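Local coordinates for protein MAU2 chromatid cohesion factor homolog (Saccharomyces cerevisiae, PDB 4XDN) that forms a complex with Scc2 that is required for loading cohesin onto chromosomes, and so takes part in sister chromatid cohesion, at residues K86-M91 / S110-R115; E114-H119 / E127-C132; L135-L140 / R155-L160; W213-N218 / R241-H246. One frame throughout, in Å; residues are numbered along the deposited sequence.

Overall arrangement
The four contacts join helices, or a helix and a turn, that lie close in sequence, as expected of the TPR-like superhelix of this cohesin-loader subunit. Contacts 1 and 2 share helix 102-119 and have centres 8 Å apart; Leu112 CD2 touches Cys132 SG at 3.7 Å, making one apolar layer, and both border the same sulfate through Arg115. Contact 3 continues along helix 126-144, its centre about 14 Å from that of contact 2, and meets contact 1 where Phe89 CD1 lies 3.7 Å from Leu135 CD1. Contact 4 stands apart, its nearest atoms about 9 Å from contact 3. A partner protein chain, presumably Scc2, reaches residues in all four.

Contact 1 (K86-M91 / S110-R115); sequences KVTFEM and SSLKER. With SO4 (sulfate ion), chain D.
Leu112 packs against Phe89 and Thr88 in the alpha-alpha packing of a TPR-like helical superhelix, joining helices 81-98 and 102-119, which follow each other in the chain. A single methyl, Leu112 CD2, does most of the touching. It lies 3.5 Å from Phe89 CE1 and close to CZ, approaching the ring obliquely, with the two side chains at about a right angle. The leucine starts out toward the other helix, its CG anti to the backbone N (chi1 -178°), which carries CD2 across. Thr88 slides past it in the opposite sense: its CB and CG2 both stand 3.9 Å from Leu112 CD2. The threonine hydroxyl is used differently, hydrogen-bonded to Asp84 O one turn earlier and to Lys74 NZ, so that only its carbons serve this contact. Phe89 also makes an edge-to-face contact with an aromatic ring of the partner protein chain, so the same ring links the helix pair to the bound protein. Within helix 81-98, Lys86 NZ forms a salt bridge to Glu90 OE2 at 2.6 Å. Arg115, extended from CG to NE, grips a sulfate ion, probably from the crystallisation liquor, at its guanidinium edge: NE donates to SO4 O1 at 2.7 Å (158° at the hydrogen) and NH2 reaches SO4 O2 at 3.3 Å.

Contact 2 (E114-H119 / E127-C132); sequences ERLQTH and EEIMRC. With SO4 (sulfate ion), chain D.
Leu116 faces Glu128, Ile129 and Cys132 across two helices that run nearly antiparallel, their short axes 9.8 Å apart at closest approach. Its CD1 methyl meets Glu128 CB at 3.6 Å, the two side chains at about a right angle, and also rests 3.9 Å from Cys132 SG. Its CB is covered by Ile129 CG1 at 3.8 Å. With CG beside the backbone N (chi1 -68°), the leucine puts CD1 into the groove between Glu128 and Cys132. Glu128 gives the contact only its aliphatic start: the chain bends at chi2 (78°) and carries the carboxylate away, toward a basic side chain of the partner protein in a long, weak ion pair. Leu116 also touches Ser85 of helix 81-98 and Leu125 of the connecting loop. One turn on from Arg115, His119 ND1 donates to Arg115 O at 3.0 Å, the acceptor in the ring plane, and this bond sets the ring so that its CE1-NE2 edge lies toward the sulfate, with His119 CE1 3.2 Å from SO4 O3. Arg115 has further partners, a salt bridge to Asp84 and a bond to Leu79 O. Were Arg115 an alanine, the Asp84 carboxylate would probably lose its mate and the sulfate both guanidinium donors. The chemistry is thus divided: the helices meet through carbon and sulfur alone, while a basic edge formed by Arg115 and His119 attracts an anion, whose charge would probably favour a protonated imidazole.

Contact 3 (L135-L140 / R155-L160); sequences LLLHDL and RNCNEL
Leu137 carries this contact, reaching from helix 126-144 to Asn156, Cys157 and Leu160 on helix 147-165. Its CG lies beside the backbone N (chi1 -59°), which sends the two methyls to the opposing helix, where they part. CD1 goes to Leu160, reaching Leu160 CD2 at 3.6 Å, and the two leucines cross obliquely. The same methyl lies over the backbone of Cys157, 4.0 Å from Cys157 CA, so the thiol adds little. CD2 takes the other direction and meets Asn156 CB at 3.9 Å, these side chains at about a right angle. The short axes cross at 133°, a splayed antiparallel pair. Phe179 of helix 170-189 covers both Leu137 and Leu160. An alanine here would remove both methyl branches and is likely to open a gap in front of Cys157, leaving Leu160 CD2 without its leucine neighbour on this helix. The helix widens just at this point: Leu140 N bonds to Leu135 O, a pi-type turn. Inside it His138 ND1 donates to Asp139 OD1 at 2.8 Å, on the anti side of the carboxylate, and the imidazole, fixed in rotation, stacks on Phe134. The touching side-chain atoms are all carbon, so the hold depends mainly on shape.

Contact 4 (W213-N218 / R241-H246); sequences WKWFLN and RSTELH
Trp215 lays one face of its indole against the turn 242-244, and nearly all of the contact is made by this ring. The leading interaction is CH-pi: Thr243 CA sits 3.6 Å from the centroid of the five-membered ring, only 13° off the ring normal. Thr243 OG1 lies over the same face, 3.4 Å from Trp215 CD1, and Glu244 N follows above the six-membered ring, so the backbone of the turn runs across the indole. Van der Waals contacts continue around the six-membered ring. Ser242 O comes within 3.2 Å of Trp215 CZ2, approaching obliquely, and Glu244 lays its CB beside CZ3 and CH2, its OE2 3.7 Å from CH2 with the carboxylate plane turned 57° from the ring. The hydroxyls of the turn are bonded to helix 234-241: Ser242 OG bonds to Glu239 O, and Thr243 OG1, its chi1 of -57° placing it beside the backbone N, bonds to Leu240 O. A water bridges the segments by hydrogen bonds. It donates to Trp215 O at 3.0 Å and to Thr243 OG1 at 2.9 Å, and accepts from Asn218 ND2 at 2.8 Å, tying three polar groups together next to the ring. The turn joins helix 234-241 to helix 245-248, with Glu244 at the N-cap position of the latter; Glu239 of the former also touches Trp215, while Phe216, on another side of helix 212-228, packs on Leu252 and Trp255 of helix 250-266 and on strand 297-302.

Contact 1 (K86-M91 / S110-R115)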
# COMPACT_ATOMS: atom_id res chain seq x y z
N LYS A 86 -3.09 36.74 -0.42
CA LYS A 86 -4.32 35.97 -0.59
C LYS A 86 -4.55 35.62 -2.05
O LYS A 86 -4.81 34.46 -2.38
CB LYS A 86 -5.51 36.76 -0.03
CG LYS A 86 -6.80 35.96 0.06
CD LYS A 86 -6.67 34.76 0.99
CE LYS A 86 -8.02 34.16 1.34
NZ LYS A 86 -8.63 33.42 0.21
N VAL A 87 -4.47 36.63 -2.92
CA VAL A 87 -4.68 36.43 -4.35
C VAL A 87 -3.68 35.43 -4.93
O VAL A 87 -4.06 34.53 -5.68
CB VAL A 87 -4.57 37.77 -5.12
CG1 VAL A 87 -4.60 37.53 -6.64
CG2 VAL A 87 -5.70 38.71 -4.72
N THR A 88 -2.41 35.60 -4.58
CA THR A 88 -1.36 34.74 -5.11
C THR A 88 -1.57 33.30 -4.68
O THR A 88 -1.42 32.38 -5.48
CB THR A 88 0.03 35.22 -4.66
OG1 THR A 88 0.25 36.55 -5.14
CG2 THR A 88 1.13 34.31 -5.19
N PHE A 89 -1.91 33.10 -3.41
CA PHE A 89 -2.13 31.76 -2.87
C PHE A 89 -3.30 31.06 -3.56
O PHE A 89 -3.18 29.90 -3.96
CB PHE A 89 -2.39 31.82 -1.36
CG PHE A 89 -1.17 32.19 -0.54
CD1 PHE A 89 0.12 31.95 -1.01
CD2 PHE A 89 -1.31 32.77 0.71
CE1 PHE A 89 1.23 32.28 -0.25
CE2 PHE A 89 -0.21 33.11 1.47
CZ PHE A 89 1.06 32.86 0.99
N GLU A 90 -4.43 31.76 -3.72
CA GLU A 90 -5.59 31.18 -4.38
C GLU A 90 -5.27 30.84 -5.83
O GLU A 90 -5.63 29.77 -6.32
CB GLU A 90 -6.78 32.13 -4.32
CG GLU A 90 -7.41 32.26 -2.95
CD GLU A 90 -8.59 33.21 -2.94
OE1 GLU A 90 -9.58 32.92 -3.63
OE2 GLU A 90 -8.51 34.24 -2.24
N MET A 91 -4.60 31.76 -6.51
CA MET A 91 -4.20 31.56 -7.89
C MET A 91 -3.25 30.37 -8.04
O MET A 91 -3.47 29.48 -8.86
CB MET A 91 -3.53 32.81 -8.45
CG MET A 91 -2.86 32.60 -9.80
SD MET A 91 -2.07 34.07 -10.45
CE MET A 91 -1.10 33.32 -11.74
N SER A 110 7.90 32.70 -5.03
CA SER A 110 9.22 33.25 -4.75
C SER A 110 9.17 34.78 -4.73
O SER A 110 9.75 35.42 -3.85
CB SER A 110 10.23 32.78 -5.78
OG SER A 110 10.43 31.38 -5.69
N SER A 111 8.46 35.35 -5.70
CA SER A 111 8.27 36.79 -5.77
C SER A 111 7.53 37.29 -4.54
O SER A 111 7.92 38.28 -3.93
CB SER A 111 7.51 37.18 -7.04
OG SER A 111 8.30 36.96 -8.19
N LEU A 112 6.45 36.59 -4.19
CA LEU A 112 5.65 36.96 -3.03
C LEU A 112 6.50 36.93 -1.76
O LEU A 112 6.44 37.85 -0.94
CB LEU A 112 4.45 36.03 -2.88
CG LEU A 112 3.50 36.32 -1.72
CD1 LEU A 112 2.84 37.68 -1.89
CD2 LEU A 112 2.45 35.23 -1.61
N LYS A 113 7.28 35.86 -1.61
CA LYS A 113 8.13 35.68 -0.44
C LYS A 113 9.07 36.87 -0.25
O LYS A 113 9.15 37.43 0.85
CB LYS A 113 8.95 34.39 -0.58
CG LYS A 113 9.97 34.17 0.52
CD LYS A 113 10.80 32.92 0.28
CE LYS A 113 12.04 32.89 1.16
NZ LYS A 113 12.85 31.66 0.95
N GLU A 114 9.76 37.26 -1.31
CA GLU A 114 10.71 38.37 -1.24
C GLU A 114 10.01 39.69 -0.90
O GLU A 114 10.57 40.53 -0.19
CB GLU A 114 11.47 38.51 -2.56
CG GLU A 114 12.37 39.74 -2.62
CD GLU A 114 13.29 39.73 -3.83
OE1 GLU A 114 13.17 38.82 -4.67
OE2 GLU A 114 14.13 40.65 -3.94
N ARG A 115 8.79 39.87 -1.39
CA ARG A 115 8.04 41.09 -1.10
C ARG A 115 7.63 41.11 0.37
O ARG A 115 7.72 42.14 1.03
CB ARG A 115 6.81 41.21 -2.00
CG ARG A 115 6.24 42.62 -2.02
CD ARG A 115 4.79 42.66 -2.48
NE ARG A 115 4.24 44.01 -2.35
CZ ARG A 115 2.95 44.31 -2.44
NH1 ARG A 115 2.05 43.36 -2.67
NH2 ARG A 115 2.55 45.57 -2.31
S SO4 D . 6.24 47.21 -2.27
O1 SO4 D . 6.24 45.75 -2.39
O2 SO4 D . 5.00 47.64 -1.64
O3 SO4 D . 7.37 47.63 -1.44
O4 SO4 D . 6.37 47.80 -3.59

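Contact 2 (E114-H119 / E127-C132)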
# COMPACT_ATOMS: atom_id res chain seq x y z
N GLU A 114 9.76 37.26 -1.31
CA GLU A 114 10.71 38.37 -1.24
C GLU A 114 10.01 39.69 -0.90
O GLU A 114 10.57 40.53 -0.19
CB GLU A 114 11.47 38.51 -2.56
CG GLU A 114 12.37 39.74 -2.62
CD GLU A 114 13.29 39.73 -3.83
OE1 GLU A 114 13.17 38.82 -4.67
OE2 GLU A 114 14.13 40.65 -3.94
N ARG A 115 8.79 39.87 -1.39
CA ARG A 115 8.04 41.09 -1.10
C ARG A 115 7.63 41.11 0.37
O ARG A 115 7.72 42.14 1.03
CB ARG A 115 6.81 41.21 -2.00
CG ARG A 115 6.24 42.62 -2.02
CD ARG A 115 4.79 42.66 -2.48
NE ARG A 115 4.24 44.01 -2.35
CZ ARG A 115 2.95 44.31 -2.44
NH1 ARG A 115 2.05 43.36 -2.67
NH2 ARG A 115 2.55 45.57 -2.31
N LEU A 116 7.17 39.97 0.87
CA LEU A 116 6.76 39.86 2.27
C LEU A 116 7.93 40.16 3.21
O LEU A 116 7.75 40.83 4.23
CB LEU A 116 6.21 38.46 2.56
CG LEU A 116 4.89 38.09 1.89
CD1 LEU A 116 4.57 36.63 2.13
CD2 LEU A 116 3.76 38.97 2.40
N GLN A 117 9.11 39.67 2.86
CA GLN A 117 10.29 39.87 3.68
C GLN A 117 10.64 41.36 3.78
O GLN A 117 11.20 41.80 4.78
CB GLN A 117 11.47 39.08 3.11
CG GLN A 117 11.34 37.57 3.30
CD GLN A 117 12.43 36.78 2.60
OE1 GLN A 117 12.73 37.01 1.43
NE2 GLN A 117 13.01 35.82 3.32
N THR A 118 10.29 42.12 2.75
CA THR A 118 10.56 43.56 2.74
C THR A 118 9.71 44.31 3.77
O THR A 118 10.11 45.36 4.27
CB THR A 118 10.31 44.16 1.34
OG1 THR A 118 11.09 43.45 0.37
CG2 THR A 118 10.67 45.64 1.29
N HIS A 119 8.53 43.76 4.07
CA HIS A 119 7.59 44.41 4.99
C HIS A 119 7.50 43.70 6.34
O HIS A 119 6.82 44.17 7.25
CB HIS A 119 6.20 44.47 4.37
CG HIS A 119 6.14 45.28 3.11
ND1 HIS A 119 6.59 44.80 1.90
CD2 HIS A 119 5.68 46.53 2.87
CE1 HIS A 119 6.41 45.73 0.97
NE2 HIS A 119 5.86 46.78 1.53
N GLU A 127 2.87 34.21 9.05
CA GLU A 127 1.95 33.20 8.53
C GLU A 127 2.07 33.07 7.02
O GLU A 127 2.16 31.96 6.49
CB GLU A 127 0.50 33.54 8.89
CG GLU A 127 0.23 33.62 10.38
CD GLU A 127 -1.20 34.04 10.68
OE1 GLU A 127 -2.09 33.73 9.86
OE2 GLU A 127 -1.42 34.69 11.72
N GLU A 128 2.09 34.21 6.34
CA GLU A 128 2.18 34.23 4.88
C GLU A 128 3.52 33.68 4.39
O GLU A 128 3.57 32.90 3.44
CB GLU A 128 1.97 35.65 4.35
CG GLU A 128 0.54 36.17 4.49
CD GLU A 128 0.19 36.63 5.90
OE1 GLU A 128 1.07 36.59 6.78
OE2 GLU A 128 -0.97 37.03 6.12
N ILE A 129 4.60 34.08 5.05
CA ILE A 129 5.94 33.63 4.67
C ILE A 129 6.06 32.12 4.82
O ILE A 129 6.62 31.45 3.95
CB ILE A 129 7.02 34.34 5.50
CG1 ILE A 129 7.09 35.82 5.12
CG2 ILE A 129 8.40 33.70 5.29
CD1 ILE A 129 7.87 36.68 6.08
N MET A 130 5.53 31.59 5.92
CA MET A 130 5.62 30.16 6.17
C MET A 130 4.80 29.37 5.17
O MET A 130 5.15 28.24 4.83
CB MET A 130 5.17 29.83 7.59
CG MET A 130 6.05 30.43 8.68
SD MET A 130 7.81 30.30 8.31
CE MET A 130 8.23 28.85 9.21
N ARG A 131 3.71 29.96 4.69
CA ARG A 131 2.89 29.30 3.68
C ARG A 131 3.61 29.30 2.34
O ARG A 131 3.52 28.34 1.58
CB ARG A 131 1.52 29.96 3.56
CG ARG A 131 0.56 29.14 2.70
CD ARG A 131 -0.90 29.52 2.91
NE ARG A 131 -1.77 28.44 2.46
CZ ARG A 131 -2.02 28.16 1.18
NH1 ARG A 131 -1.46 28.88 0.22
NH2 ARG A 131 -2.82 27.15 0.86
N CYS A 132 4.34 30.38 2.06
CA CYS A 132 5.19 30.43 0.87
C CYS A 132 6.19 29.28 0.90
O CYS A 132 6.41 28.62 -0.11
CB CYS A 132 5.93 31.77 0.77
SG CYS A 132 4.91 33.20 0.30
S SO4 D . 6.24 47.21 -2.27
O1 SO4 D . 6.24 45.75 -2.39
O2 SO4 D . 5.00 47.64 -1.64
O3 SO4 D . 7.37 47.63 -1.44
O4 SO4 D . 6.37 47.80 -3.59

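Contact 3 (L135-L140 / R155-L160)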
# COMPACT_ATOMS: atom_id res chain seq x y z
N LEU A 135 4.41 25.89 0.29
CA LEU A 135 4.16 25.70 -1.13
C LEU A 135 5.45 25.36 -1.87
O LEU A 135 5.46 24.50 -2.74
CB LEU A 135 3.52 26.96 -1.73
CG LEU A 135 2.10 27.29 -1.26
CD1 LEU A 135 1.67 28.66 -1.77
CD2 LEU A 135 1.13 26.22 -1.71
N LEU A 136 6.53 26.04 -1.50
CA LEU A 136 7.81 25.87 -2.18
C LEU A 136 8.47 24.53 -1.87
O LEU A 136 9.13 23.94 -2.74
CB LEU A 136 8.76 27.01 -1.77
CG LEU A 136 9.26 28.03 -2.81
CD1 LEU A 136 8.22 28.39 -3.86
CD2 LEU A 136 9.71 29.29 -2.08
N LEU A 137 8.30 24.04 -0.65
CA LEU A 137 9.05 22.89 -0.17
C LEU A 137 8.21 21.61 -0.09
O LEU A 137 8.76 20.51 -0.10
CB LEU A 137 9.65 23.21 1.21
CG LEU A 137 10.59 24.42 1.25
CD1 LEU A 137 10.95 24.75 2.68
CD2 LEU A 137 11.84 24.17 0.42
N HIS A 138 6.89 21.76 -0.01
CA HIS A 138 6.00 20.61 0.14
C HIS A 138 5.07 20.43 -1.07
O HIS A 138 5.15 19.41 -1.76
CB HIS A 138 5.16 20.74 1.42
CG HIS A 138 4.17 19.64 1.61
ND1 HIS A 138 2.87 19.72 1.16
CD2 HIS A 138 4.28 18.43 2.22
CE1 HIS A 138 2.22 18.62 1.48
NE2 HIS A 138 3.06 17.82 2.12
N ASP A 139 4.21 21.41 -1.32
CA ASP A 139 3.19 21.25 -2.35
C ASP A 139 3.78 21.14 -3.76
O ASP A 139 3.45 20.22 -4.50
CB ASP A 139 2.20 22.42 -2.31
CG ASP A 139 1.20 22.29 -1.18
OD1 ASP A 139 1.56 21.78 -0.11
OD2 ASP A 139 0.04 22.72 -1.37
N LEU A 140 4.66 22.07 -4.12
CA LEU A 140 5.18 22.11 -5.49
C LEU A 140 6.05 20.89 -5.81
O LEU A 140 5.87 20.27 -6.87
CB LEU A 140 5.97 23.40 -5.73
CG LEU A 140 5.14 24.56 -6.29
CD1 LEU A 140 5.89 25.88 -6.19
CD2 LEU A 140 4.76 24.29 -7.74
N ARG A 155 17.18 19.89 0.35
CA ARG A 155 18.34 20.70 0.71
C ARG A 155 17.90 22.01 1.35
O ARG A 155 18.37 22.38 2.42
CB ARG A 155 19.20 20.96 -0.53
CG ARG A 155 20.45 21.79 -0.27
CD ARG A 155 21.31 21.93 -1.52
NE ARG A 155 21.70 20.63 -2.07
CZ ARG A 155 21.39 20.17 -3.28
NH1 ARG A 155 20.68 20.89 -4.13
NH2 ARG A 155 21.81 18.97 -3.65
N ASN A 156 16.99 22.71 0.68
CA ASN A 156 16.49 24.00 1.17
C ASN A 156 15.66 23.85 2.43
O ASN A 156 15.66 24.72 3.30
CB ASN A 156 15.67 24.70 0.09
CG ASN A 156 16.48 25.06 -1.13
OD1 ASN A 156 17.71 25.05 -1.09
ND2 ASN A 156 15.80 25.37 -2.23
N CYS A 157 14.94 22.74 2.52
CA CYS A 157 14.09 22.48 3.68
C CYS A 157 14.94 22.30 4.94
O CYS A 157 14.62 22.87 5.99
CB CYS A 157 13.22 21.25 3.44
SG CYS A 157 12.01 20.97 4.75
N ASN A 158 16.00 21.51 4.84
CA ASN A 158 16.91 21.32 5.97
C ASN A 158 17.56 22.63 6.38
O ASN A 158 17.77 22.89 7.56
CB ASN A 158 17.99 20.28 5.63
CG ASN A 158 17.43 18.87 5.51
OD1 ASN A 158 16.40 18.55 6.10
ND2 ASN A 158 18.11 18.03 4.74
N GLU A 159 17.89 23.46 5.39
CA GLU A 159 18.46 24.77 5.65
C GLU A 159 17.48 25.63 6.43
O GLU A 159 17.86 26.33 7.37
CB GLU A 159 18.84 25.46 4.33
CG GLU A 159 19.56 26.78 4.51
CD GLU A 159 19.72 27.54 3.20
OE1 GLU A 159 19.58 26.91 2.13
OE2 GLU A 159 19.99 28.76 3.25
N LEU A 160 16.21 25.56 6.05
CA LEU A 160 15.16 26.33 6.69
C LEU A 160 14.97 25.90 8.15
O LEU A 160 14.88 26.74 9.04
CB LEU A 160 13.85 26.17 5.92
CG LEU A 160 12.67 27.04 6.38
CD1 LEU A 160 12.92 28.50 6.05
CD2 LEU A 160 11.37 26.56 5.76

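Contact 4 (W213-N218 / R241-H246)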
# COMPACT_ATOMS: atom_id res chain seq x y z
N TRP A 213 -0.40 16.21 17.47
CA TRP A 213 0.64 16.39 16.48
C TRP A 213 1.62 15.22 16.47
O TRP A 213 1.93 14.67 15.42
CB TRP A 213 1.38 17.71 16.74
CG TRP A 213 2.53 17.98 15.82
CD1 TRP A 213 3.81 18.27 16.19
CD2 TRP A 213 2.52 17.99 14.39
NE1 TRP A 213 4.59 18.46 15.08
CE2 TRP A 213 3.82 18.30 13.96
CE3 TRP A 213 1.53 17.77 13.43
CZ2 TRP A 213 4.17 18.39 12.61
CZ3 TRP A 213 1.87 17.86 12.09
CH2 TRP A 213 3.18 18.16 11.70
N LYS A 214 2.10 14.82 17.65
CA LYS A 214 3.05 13.71 17.73
C LYS A 214 2.42 12.40 17.28
O LYS A 214 3.02 11.65 16.51
CB LYS A 214 3.59 13.55 19.15
CG LYS A 214 4.51 12.34 19.30
CD LYS A 214 5.30 12.35 20.59
CE LYS A 214 6.28 11.19 20.62
NZ LYS A 214 7.09 11.13 21.86
N TRP A 215 1.21 12.13 17.76
CA TRP A 215 0.51 10.91 17.40
C TRP A 215 0.19 10.87 15.91
O TRP A 215 0.18 9.80 15.31
CB TRP A 215 -0.78 10.78 18.22
CG TRP A 215 -0.59 10.11 19.55
CD1 TRP A 215 0.25 9.07 19.83
CD2 TRP A 215 -1.24 10.44 20.78
NE1 TRP A 215 0.16 8.73 21.16
CE2 TRP A 215 -0.75 9.56 21.76
CE3 TRP A 215 -2.19 11.39 21.15
CZ2 TRP A 215 -1.18 9.60 23.09
CZ3 TRP A 215 -2.62 11.43 22.47
CH2 TRP A 215 -2.11 10.54 23.42
N PHE A 216 -0.05 12.03 15.32
CA PHE A 216 -0.24 12.11 13.87
C PHE A 216 1.03 11.70 13.14
O PHE A 216 1.00 10.89 12.22
CB PHE A 216 -0.66 13.51 13.45
CG PHE A 216 -0.46 13.77 11.98
CD1 PHE A 216 -1.28 13.17 11.04
CD2 PHE A 216 0.56 14.61 11.54
CE1 PHE A 216 -1.09 13.40 9.69
CE2 PHE A 216 0.75 14.84 10.20
CZ PHE A 216 -0.08 14.23 9.27
N LEU A 217 2.16 12.28 13.56
CA LEU A 217 3.44 11.99 12.93
C LEU A 217 3.82 10.53 13.09
O LEU A 217 4.42 9.93 12.21
CB LEU A 217 4.53 12.88 13.53
CG LEU A 217 4.41 14.37 13.25
CD1 LEU A 217 5.38 15.13 14.14
CD2 LEU A 217 4.68 14.67 11.78
N ASN A 218 3.46 9.95 14.24
CA ASN A 218 3.77 8.56 14.50
C ASN A 218 2.96 7.64 13.59
O ASN A 218 3.42 6.58 13.19
CB ASN A 218 3.50 8.22 15.96
CG ASN A 218 3.88 6.79 16.30
OD1 ASN A 218 5.06 6.45 16.37
ND2 ASN A 218 2.88 5.95 16.53
N ARG A 241 -0.29 2.35 19.96
CA ARG A 241 -1.32 1.79 20.83
C ARG A 241 -1.83 2.81 21.85
O ARG A 241 -2.98 2.75 22.27
CB ARG A 241 -0.77 0.55 21.56
CG ARG A 241 -0.55 -0.65 20.65
CD ARG A 241 -0.30 -1.93 21.45
NE ARG A 241 1.05 -1.99 22.01
CZ ARG A 241 2.09 -2.60 21.43
NH1 ARG A 241 1.96 -3.21 20.27
NH2 ARG A 241 3.27 -2.59 22.04
N SER A 242 -0.97 3.75 22.23
CA SER A 242 -1.33 4.75 23.24
C SER A 242 -2.13 5.91 22.65
O SER A 242 -2.63 6.76 23.39
CB SER A 242 -0.07 5.29 23.92
OG SER A 242 0.70 6.07 23.02
N THR A 243 -2.25 5.96 21.32
CA THR A 243 -2.98 7.02 20.64
C THR A 243 -4.40 7.15 21.18
O THR A 243 -5.18 6.20 21.16
CB THR A 243 -3.04 6.76 19.12
OG1 THR A 243 -1.71 6.63 18.60
CG2 THR A 243 -3.75 7.91 18.40
N GLU A 244 -4.72 8.34 21.68
CA GLU A 244 -6.01 8.60 22.32
C GLU A 244 -7.00 9.25 21.37
O GLU A 244 -6.71 10.26 20.73
CB GLU A 244 -5.81 9.48 23.56
CG GLU A 244 -5.82 8.71 24.87
CD GLU A 244 -5.17 9.47 26.00
OE1 GLU A 244 -5.82 10.37 26.59
OE2 GLU A 244 -4.00 9.17 26.32
N LEU A 245 -8.19 8.64 21.28
CA LEU A 245 -9.25 9.10 20.40
C LEU A 245 -9.65 10.55 20.65
O LEU A 245 -9.81 11.33 19.71
CB LEU A 245 -10.48 8.20 20.57
CG LEU A 245 -11.81 8.68 19.98
CD1 LEU A 245 -11.70 8.88 18.48
CD2 LEU A 245 -12.92 7.69 20.31
N HIS A 246 -9.80 10.91 21.91
CA HIS A 246 -10.33 12.23 22.27
C HIS A 246 -9.28 13.33 22.17
O HIS A 246 -9.61 14.52 22.22
CB HIS A 246 -10.90 12.17 23.69
CG HIS A 246 -12.07 11.25 23.82
ND1 HIS A 246 -12.16 10.28 24.80
CD2 HIS A 246 -13.21 11.15 23.09
CE1 HIS A 246 -13.29 9.62 24.66
NE2 HIS A 246 -13.95 10.13 23.64
O HOH W 1 0.38 7.20 16.73